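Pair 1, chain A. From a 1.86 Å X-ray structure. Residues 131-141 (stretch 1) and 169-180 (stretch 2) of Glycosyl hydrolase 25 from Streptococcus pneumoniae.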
# COMPACT_ATOMS: atom_id res chain seq x y z
N GLU A 131 -7.82 -14.63 13.71
CA GLU A 131 -6.63 -13.75 13.58
C GLU A 131 -6.78 -12.77 12.41
O GLU A 131 -6.37 -11.61 12.50
CB GLU A 131 -5.34 -14.56 13.41
CG GLU A 131 -5.00 -15.44 14.62
CD GLU A 131 -3.57 -15.99 14.61
OE1 GLU A 131 -2.85 -15.81 13.60
OE2 GLU A 131 -3.17 -16.60 15.63
N MET A 132 -7.36 -13.25 11.31
CA MET A 132 -7.57 -12.38 10.15
C MET A 132 -8.52 -11.24 10.47
O MET A 132 -8.24 -10.09 10.12
CB MET A 132 -8.07 -13.18 8.94
CG MET A 132 -7.01 -14.09 8.38
SD MET A 132 -5.72 -13.13 7.54
CE MET A 132 -5.04 -14.39 6.47
N GLU A 133 -9.62 -11.55 11.15
CA GLU A 133 -10.62 -10.56 11.51
C GLU A 133 -10.10 -9.58 12.58
O GLU A 133 -10.41 -8.37 12.51
CB GLU A 133 -11.93 -11.25 11.93
CG GLU A 133 -12.62 -11.94 10.77
CD GLU A 133 -13.90 -12.68 11.15
OE1 GLU A 133 -14.25 -12.73 12.35
OE2 GLU A 133 -14.55 -13.21 10.24
N LYS A 134 -9.30 -10.09 13.52
CA LYS A 134 -8.63 -9.28 14.55
C LYS A 134 -7.69 -8.27 13.90
O LYS A 134 -7.75 -7.08 14.20
CB LYS A 134 -7.85 -10.19 15.50
CG LYS A 134 -7.13 -9.51 16.65
CD LYS A 134 -6.51 -10.58 17.55
CE LYS A 134 -5.42 -10.04 18.44
NZ LYS A 134 -5.93 -9.35 19.67
N ALA A 135 -6.84 -8.76 13.01
CA ALA A 135 -5.88 -7.91 12.30
C ALA A 135 -6.56 -6.82 11.48
O ALA A 135 -6.13 -5.67 11.49
CB ALA A 135 -4.95 -8.77 11.43
N ALA A 136 -7.63 -7.18 10.77
CA ALA A 136 -8.44 -6.22 10.00
C ALA A 136 -9.01 -5.14 10.91
O ALA A 136 -9.05 -3.98 10.54
CB ALA A 136 -9.56 -6.92 9.25
N GLU A 137 -9.44 -5.52 12.11
CA GLU A 137 -10.00 -4.52 13.03
C GLU A 137 -8.93 -3.58 13.59
O GLU A 137 -9.12 -2.37 13.61
CB GLU A 137 -10.83 -5.18 14.14
CG GLU A 137 -11.48 -4.16 15.06
CD GLU A 137 -12.64 -4.72 15.86
OE1 GLU A 137 -12.84 -5.95 15.85
OE2 GLU A 137 -13.35 -3.90 16.50
N VAL A 138 -7.81 -4.16 14.04
CA VAL A 138 -6.65 -3.39 14.51
C VAL A 138 -6.17 -2.37 13.46
O VAL A 138 -5.80 -1.22 13.79
CB VAL A 138 -5.49 -4.34 14.92
CG1 VAL A 138 -4.21 -3.58 15.24
CG2 VAL A 138 -5.90 -5.22 16.10
N PHE A 139 -6.19 -2.82 12.21
CA PHE A 139 -5.71 -2.05 11.04
C PHE A 139 -6.68 -0.93 10.76
O PHE A 139 -6.28 0.22 10.66
CB PHE A 139 -5.62 -3.01 9.85
CG PHE A 139 -5.37 -2.37 8.51
CD1 PHE A 139 -4.38 -1.39 8.34
CD2 PHE A 139 -6.03 -2.86 7.38
CE1 PHE A 139 -4.13 -0.85 7.07
CE2 PHE A 139 -5.76 -2.33 6.12
CZ PHE A 139 -4.80 -1.34 5.96
N TYR A 140 -7.97 -1.27 10.67
CA TYR A 140 -8.98 -0.25 10.43
C TYR A 140 -9.00 0.82 11.52
O TYR A 140 -9.06 2.01 11.21
CB TYR A 140 -10.36 -0.86 10.25
CG TYR A 140 -11.38 0.14 9.77
CD1 TYR A 140 -12.23 0.78 10.68
CD2 TYR A 140 -11.45 0.48 8.42
CE1 TYR A 140 -13.16 1.71 10.24
CE2 TYR A 140 -12.37 1.42 7.98
CZ TYR A 140 -13.22 2.02 8.89
OH TYR A 140 -14.13 2.94 8.46
N ASN A 141 -8.97 0.41 12.78
CA ASN A 141 -9.06 1.35 13.90
C ASN A 141 -7.85 2.26 14.00
O ASN A 141 -7.97 3.41 14.41
CB ASN A 141 -9.33 0.63 15.22
CG ASN A 141 -10.70 -0.03 15.25
OD1 ASN A 141 -11.58 0.28 14.43
ND2 ASN A 141 -10.89 -0.97 16.18
N ASN A 169 -11.61 -13.42 4.45
CA ASN A 169 -12.00 -13.11 5.83
C ASN A 169 -11.56 -11.70 6.23
O ASN A 169 -12.35 -10.92 6.81
CB ASN A 169 -11.43 -14.12 6.82
CG ASN A 169 -11.97 -15.52 6.63
OD1 ASN A 169 -13.14 -15.72 6.26
ND2 ASN A 169 -11.12 -16.52 6.88
N PHE A 170 -10.31 -11.39 5.91
CA PHE A 170 -9.74 -10.07 6.19
C PHE A 170 -10.53 -8.99 5.45
O PHE A 170 -10.98 -8.01 6.07
CB PHE A 170 -8.26 -10.06 5.78
CG PHE A 170 -7.46 -8.90 6.35
CD1 PHE A 170 -7.64 -7.60 5.88
CD2 PHE A 170 -6.49 -9.12 7.32
CE1 PHE A 170 -6.87 -6.55 6.38
CE2 PHE A 170 -5.73 -8.07 7.83
CZ PHE A 170 -5.92 -6.78 7.36
N ARG A 171 -10.68 -9.15 4.13
CA ARG A 171 -11.43 -8.20 3.29
C ARG A 171 -12.86 -7.93 3.80
O ARG A 171 -13.27 -6.78 3.95
CB ARG A 171 -11.48 -8.70 1.84
CG ARG A 171 -11.94 -7.64 0.85
CD ARG A 171 -12.68 -8.25 -0.35
NE ARG A 171 -13.86 -9.01 0.09
CZ ARG A 171 -15.04 -8.49 0.41
NH1 ARG A 171 -15.23 -7.17 0.34
NH2 ARG A 171 -16.04 -9.28 0.81
N ALA A 172 -13.62 -9.01 4.00
CA ALA A 172 -14.99 -8.93 4.50
C ALA A 172 -15.09 -8.16 5.83
O ALA A 172 -15.99 -7.33 6.02
CB ALA A 172 -15.58 -10.32 4.66
N LYS A 173 -14.17 -8.45 6.75
CA LYS A 173 -14.20 -7.76 8.03
C LYS A 173 -13.95 -6.26 7.86
O LYS A 173 -14.67 -5.42 8.43
CB LYS A 173 -13.22 -8.38 9.03
CG LYS A 173 -13.23 -7.71 10.41
CD LYS A 173 -14.48 -8.12 11.20
CE LYS A 173 -14.35 -7.68 12.65
NZ LYS A 173 -15.54 -8.14 13.43
N LEU A 174 -12.96 -5.92 7.03
CA LEU A 174 -12.64 -4.52 6.78
C LEU A 174 -13.84 -3.78 6.19
O LEU A 174 -14.15 -2.67 6.61
CB LEU A 174 -11.44 -4.45 5.83
CG LEU A 174 -10.64 -3.17 5.69
CD1 LEU A 174 -10.17 -2.69 7.06
CD2 LEU A 174 -9.46 -3.40 4.76
N ALA A 175 -14.51 -4.42 5.23
CA ALA A 175 -15.73 -3.85 4.62
C ALA A 175 -16.81 -3.57 5.66
O ALA A 175 -17.37 -2.47 5.71
CB ALA A 175 -16.27 -4.79 3.53
N SER A 176 -17.09 -4.57 6.49
CA SER A 176 -18.12 -4.46 7.53
C SER A 176 -17.82 -3.37 8.57
O SER A 176 -18.72 -2.88 9.22
CB SER A 176 -18.30 -5.80 8.24
OG SER A 176 -17.27 -5.99 9.19
N LEU A 177 -16.54 -3.00 8.72
CA LEU A 177 -16.17 -1.94 9.65
C LEU A 177 -16.33 -0.57 9.00
O LEU A 177 -16.32 0.44 9.70
CB LEU A 177 -14.74 -2.12 10.17
CG LEU A 177 -14.44 -3.31 11.08
CD1 LEU A 177 -12.94 -3.48 11.16
CD2 LEU A 177 -15.07 -3.17 12.46
N GLY A 178 -16.45 -0.54 7.68
CA GLY A 178 -16.73 0.69 6.95
C GLY A 178 -15.79 1.08 5.81
O GLY A 178 -16.04 2.07 5.11
N ALA A 179 -14.69 0.35 5.64
CA ALA A 179 -13.79 0.58 4.51
C ALA A 179 -14.53 0.38 3.18
O ALA A 179 -15.23 -0.61 3.02
CB ALA A 179 -12.58 -0.34 4.58
N LYS A 180 -14.35 1.31 2.25
CA LYS A 180 -14.99 1.24 0.94
C LYS A 180 -13.99 0.87 -0.15
O LYS A 180 -14.29 0.07 -1.03
CB LYS A 180 -15.63 2.60 0.58
CG LYS A 180 -16.59 3.16 1.62
CD LYS A 180 -17.80 2.27 1.80
CE LYS A 180 -18.69 2.81 2.91
NZ LYS A 180 -19.54 1.68 3.37
O HOH W 1 -14.74 -11.75 7.85
O HOH W 2 -13.64 4.06 5.87
O HOH W 3 -16.06 3.51 10.03

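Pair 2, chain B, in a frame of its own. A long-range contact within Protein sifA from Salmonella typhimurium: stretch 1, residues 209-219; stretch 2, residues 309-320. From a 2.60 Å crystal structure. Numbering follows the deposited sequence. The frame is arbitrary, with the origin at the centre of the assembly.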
# COMPACT_ATOMS: atom_id res chain seq x y z
N LYS B 209 -6.25 -11.06 8.79
CA LYS B 209 -7.12 -10.05 8.19
C LYS B 209 -8.41 -10.73 7.75
O LYS B 209 -9.52 -10.20 7.94
CB LYS B 209 -6.43 -9.43 6.97
CG LYS B 209 -6.58 -7.93 6.85
CD LYS B 209 -6.05 -7.23 8.07
CE LYS B 209 -5.81 -5.76 7.80
NZ LYS B 209 -5.63 -4.98 9.07
N ILE B 210 -8.28 -11.91 7.18
CA ILE B 210 -9.44 -12.65 6.72
C ILE B 210 -10.33 -12.99 7.90
O ILE B 210 -11.55 -12.99 7.79
CB ILE B 210 -9.05 -13.94 5.96
CG1 ILE B 210 -8.34 -13.56 4.65
CG2 ILE B 210 -10.30 -14.73 5.62
CD1 ILE B 210 -7.61 -14.68 3.98
N GLN B 211 -9.72 -13.28 9.05
CA GLN B 211 -10.50 -13.60 10.24
C GLN B 211 -11.25 -12.38 10.81
O GLN B 211 -12.40 -12.49 11.21
CB GLN B 211 -9.61 -14.21 11.33
CG GLN B 211 -9.63 -15.73 11.33
CD GLN B 211 -11.04 -16.29 11.48
OE1 GLN B 211 -11.75 -15.98 12.45
NE2 GLN B 211 -11.46 -17.13 10.54
N SER B 212 -10.58 -11.23 10.84
CA SER B 212 -11.22 -10.01 11.34
C SER B 212 -12.46 -9.77 10.48
O SER B 212 -13.57 -9.64 11.00
CB SER B 212 -10.26 -8.83 11.23
OG SER B 212 -9.01 -9.18 11.79
N GLY B 213 -12.27 -9.73 9.16
CA GLY B 213 -13.40 -9.52 8.28
C GLY B 213 -14.58 -10.44 8.61
O GLY B 213 -15.73 -10.01 8.61
N ILE B 214 -14.29 -11.70 8.90
CA ILE B 214 -15.35 -12.66 9.20
C ILE B 214 -16.07 -12.25 10.47
O ILE B 214 -17.27 -11.98 10.46
CB ILE B 214 -14.79 -14.09 9.40
CG1 ILE B 214 -14.01 -14.53 8.16
CG2 ILE B 214 -15.93 -15.08 9.66
CD1 ILE B 214 -14.86 -14.51 6.90
N GLU B 215 -15.32 -12.19 11.57
CA GLU B 215 -15.89 -11.83 12.86
C GLU B 215 -16.60 -10.48 12.82
O GLU B 215 -17.59 -10.27 13.52
CB GLU B 215 -14.77 -11.80 13.91
CG GLU B 215 -14.00 -13.11 14.03
CD GLU B 215 -12.83 -13.00 14.99
OE1 GLU B 215 -11.98 -12.09 14.79
OE2 GLU B 215 -12.75 -13.81 15.93
N LYS B 216 -16.10 -9.57 12.00
CA LYS B 216 -16.68 -8.24 11.86
C LYS B 216 -18.08 -8.27 11.24
O LYS B 216 -19.04 -7.79 11.83
CB LYS B 216 -15.75 -7.36 11.02
CG LYS B 216 -16.25 -5.93 10.82
CD LYS B 216 -15.27 -5.09 10.00
CE LYS B 216 -15.77 -3.66 9.83
NZ LYS B 216 -14.85 -2.84 8.97
N THR B 217 -18.17 -8.83 10.04
CA THR B 217 -19.44 -8.92 9.33
C THR B 217 -20.46 -9.72 10.15
O THR B 217 -21.66 -9.47 10.08
CB THR B 217 -19.24 -9.59 7.95
OG1 THR B 217 -18.28 -8.85 7.20
CG2 THR B 217 -20.55 -9.62 7.17
N THR B 218 -19.98 -10.69 10.93
CA THR B 218 -20.85 -11.53 11.74
C THR B 218 -21.53 -10.72 12.86
O THR B 218 -22.70 -10.92 13.16
CB THR B 218 -20.05 -12.73 12.34
OG1 THR B 218 -19.61 -13.57 11.26
CG2 THR B 218 -20.91 -13.58 13.26
N ARG B 219 -20.77 -9.80 13.44
CA ARG B 219 -21.28 -8.94 14.49
C ARG B 219 -22.41 -8.04 13.97
O ARG B 219 -23.54 -8.10 14.45
CB ARG B 219 -20.14 -8.08 15.06
CG ARG B 219 -19.21 -8.85 15.99
CD ARG B 219 -19.96 -9.29 17.25
NE ARG B 219 -19.18 -10.16 18.12
CZ ARG B 219 -18.81 -11.40 17.80
NH1 ARG B 219 -18.11 -12.12 18.67
NH2 ARG B 219 -19.14 -11.91 16.63
N ALA B 309 -8.20 -5.01 1.01
CA ALA B 309 -8.94 -5.55 -0.12
C ALA B 309 -9.25 -6.99 0.21
O ALA B 309 -10.35 -7.48 -0.06
CB ALA B 309 -8.11 -5.47 -1.37
N ILE B 310 -8.28 -7.69 0.79
CA ILE B 310 -8.48 -9.09 1.14
C ILE B 310 -9.57 -9.22 2.21
O ILE B 310 -10.48 -10.04 2.09
CB ILE B 310 -7.16 -9.75 1.62
CG1 ILE B 310 -6.27 -10.06 0.41
CG2 ILE B 310 -7.47 -11.09 2.30
CD1 ILE B 310 -5.98 -8.88 -0.48
N GLN B 311 -9.48 -8.39 3.24
CA GLN B 311 -10.47 -8.43 4.30
C GLN B 311 -11.87 -8.27 3.72
O GLN B 311 -12.80 -8.92 4.18
CB GLN B 311 -10.23 -7.31 5.31
CG GLN B 311 -11.06 -7.45 6.58
CD GLN B 311 -10.78 -6.34 7.58
OE1 GLN B 311 -11.11 -5.19 7.35
NE2 GLN B 311 -10.15 -6.70 8.70
N LYS B 312 -12.00 -7.44 2.69
CA LYS B 312 -13.31 -7.22 2.08
C LYS B 312 -13.82 -8.42 1.34
O LYS B 312 -14.98 -8.79 1.51
CB LYS B 312 -13.29 -6.03 1.11
CG LYS B 312 -13.15 -4.68 1.78
CD LYS B 312 -13.16 -3.55 0.76
CE LYS B 312 -12.85 -2.19 1.40
NZ LYS B 312 -12.93 -1.08 0.42
N MET B 313 -12.97 -9.03 0.51
CA MET B 313 -13.42 -10.18 -0.25
C MET B 313 -13.80 -11.29 0.72
O MET B 313 -14.68 -12.12 0.44
CB MET B 313 -12.35 -10.63 -1.24
CG MET B 313 -11.10 -11.18 -0.63
SD MET B 313 -9.96 -11.67 -1.95
CE MET B 313 -10.60 -13.27 -2.39
N ALA B 314 -13.16 -11.29 1.89
CA ALA B 314 -13.49 -12.26 2.91
C ALA B 314 -14.90 -11.94 3.41
O ALA B 314 -15.73 -12.82 3.54
CB ALA B 314 -12.49 -12.20 4.07
N GLU B 315 -15.18 -10.67 3.67
CA GLU B 315 -16.49 -10.29 4.14
C GLU B 315 -17.54 -10.66 3.10
O GLU B 315 -18.65 -11.06 3.44
CB GLU B 315 -16.53 -8.78 4.41
CG GLU B 315 -15.62 -8.38 5.54
CD GLU B 315 -15.37 -6.89 5.61
OE1 GLU B 315 -14.60 -6.48 6.50
OE2 GLU B 315 -15.91 -6.13 4.78
N GLU B 316 -17.18 -10.53 1.83
CA GLU B 316 -18.13 -10.81 0.76
C GLU B 316 -18.32 -12.29 0.60
O GLU B 316 -19.36 -12.73 0.11
CB GLU B 316 -17.65 -10.19 -0.55
CG GLU B 316 -17.66 -8.66 -0.59
CD GLU B 316 -17.09 -8.13 -1.88
OE1 GLU B 316 -17.54 -8.59 -2.95
OE2 GLU B 316 -16.18 -7.27 -1.84
N GLN B 317 -17.32 -13.06 1.00
CA GLN B 317 -17.43 -14.51 0.91
C GLN B 317 -18.45 -14.96 1.94
O GLN B 317 -19.38 -15.71 1.65
CB GLN B 317 -16.08 -15.18 1.19
CG GLN B 317 -15.27 -15.49 -0.06
CD GLN B 317 -15.94 -16.53 -0.94
OE1 GLN B 317 -15.70 -16.61 -2.15
NE2 GLN B 317 -16.79 -17.35 -0.32
N LEU B 318 -18.26 -14.49 3.17
CA LEU B 318 -19.16 -14.83 4.25
C LEU B 318 -20.61 -14.55 3.85
O LEU B 318 -21.47 -15.39 3.98
CB LEU B 318 -18.81 -14.03 5.49
CG LEU B 318 -19.59 -14.47 6.72
CD1 LEU B 318 -19.06 -15.84 7.15
CD2 LEU B 318 -19.41 -13.47 7.85
N THR B 319 -20.86 -13.36 3.32
CA THR B 319 -22.22 -13.02 2.95
C THR B 319 -22.73 -13.84 1.78
O THR B 319 -23.88 -14.27 1.76
CB THR B 319 -22.35 -11.53 2.63
OG1 THR B 319 -21.50 -11.22 1.52
CG2 THR B 319 -21.95 -10.70 3.85
N THR B 320 -21.87 -14.04 0.79
CA THR B 320 -22.25 -14.79 -0.39
C THR B 320 -22.54 -16.26 -0.03
O THR B 320 -23.50 -16.87 -0.51
CB THR B 320 -21.14 -14.68 -1.48
OG1 THR B 320 -21.61 -15.25 -2.71
CG2 THR B 320 -19.89 -15.41 -1.05

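At the point where the two helices lie close, pair 1 packs an aromatic ring against an alanine, whereas pair 2 packs a glutamine against a glycine. Phe170(A) and Gln311(B) occupy the same position, their CA atoms 0.3 Å apart after superposition, and both start sideways from the backbone but end nearer the partner helix. Facing them are Ala136(A) and Gly213(B), likewise matched. The ring of Phe170(A) sits as a knob among Met132(A), Ala135(A), Ala136(A) and Phe139(A), with Ala136(A) CB 3.9 Å from the centroid of the Phe170(A) ring and over its face, and Phe139(A) CD2 at its edge, 3.9 Å from Phe170(A) CE1. In pair 2 the bare CA of Gly213(B) lies 3.6 Å from CG of Gln311(B); a CB on this glycine would stand 2.8 Å from Gln311(B) O, a clash, so the Gln311(B) carbonyl leaves no room for the methyl group that pair 1 accommodates, where Ala136(A) CB lies 3.6 Å from Phe170(A) O.

The shared frame is a pair of helices running in broadly the same direction, crossing at -41° in pair 1 and -45° in pair 2, with axes 8.1 and 7.8 Å apart at closest approach; fourteen central residues superpose to 0.5 Å.

One turn along, Leu174(A) matches Glu315(B), and Tyr140(A) matches Thr217(B). Tyr140(A) CB meets Leu174(A) CD1 at 3.7 Å, and the tyrosine ring takes Leu177(A) CB over one face, 4.1 Å from the Tyr140(A) ring centroid. The smaller Thr217(B) turns its hydroxyl back to its own helix, OG1 donating to Gly213(B) O at 3.1 Å, while the same OG1 lies 3.2 Å from Glu315(B) CG, so it is the aliphatic part of the glutamate that packs here.

Leucine is kept at Leu177(A) and Leu318(B), but its neighbours change: Leu177(A) CD1 lies 3.6 Å from Glu137(A) CA, and Leu318(B) CD1 is 4.1 Å from Ile214(B) CG2, at the position matching Glu137(A). Another exchange pairs Glu133(A) and Lys173(A) with Ile210(B) and Ala314(B). The long side chains of pair 1 meet through their aliphatic parts, Glu133(A) CG to Lys173(A) CB at 4.0 Å; in pair 2 Ile210(B) CG2 meets Ala314(B) CB at 3.7 Å.

Neither pair has a direct hydrogen bond between its stretches. In pair 1, however, water 1 donates to both Glu133(A) OE2 (2.8 Å) and Asn169(A) O (2.7 Å), bridging the helices.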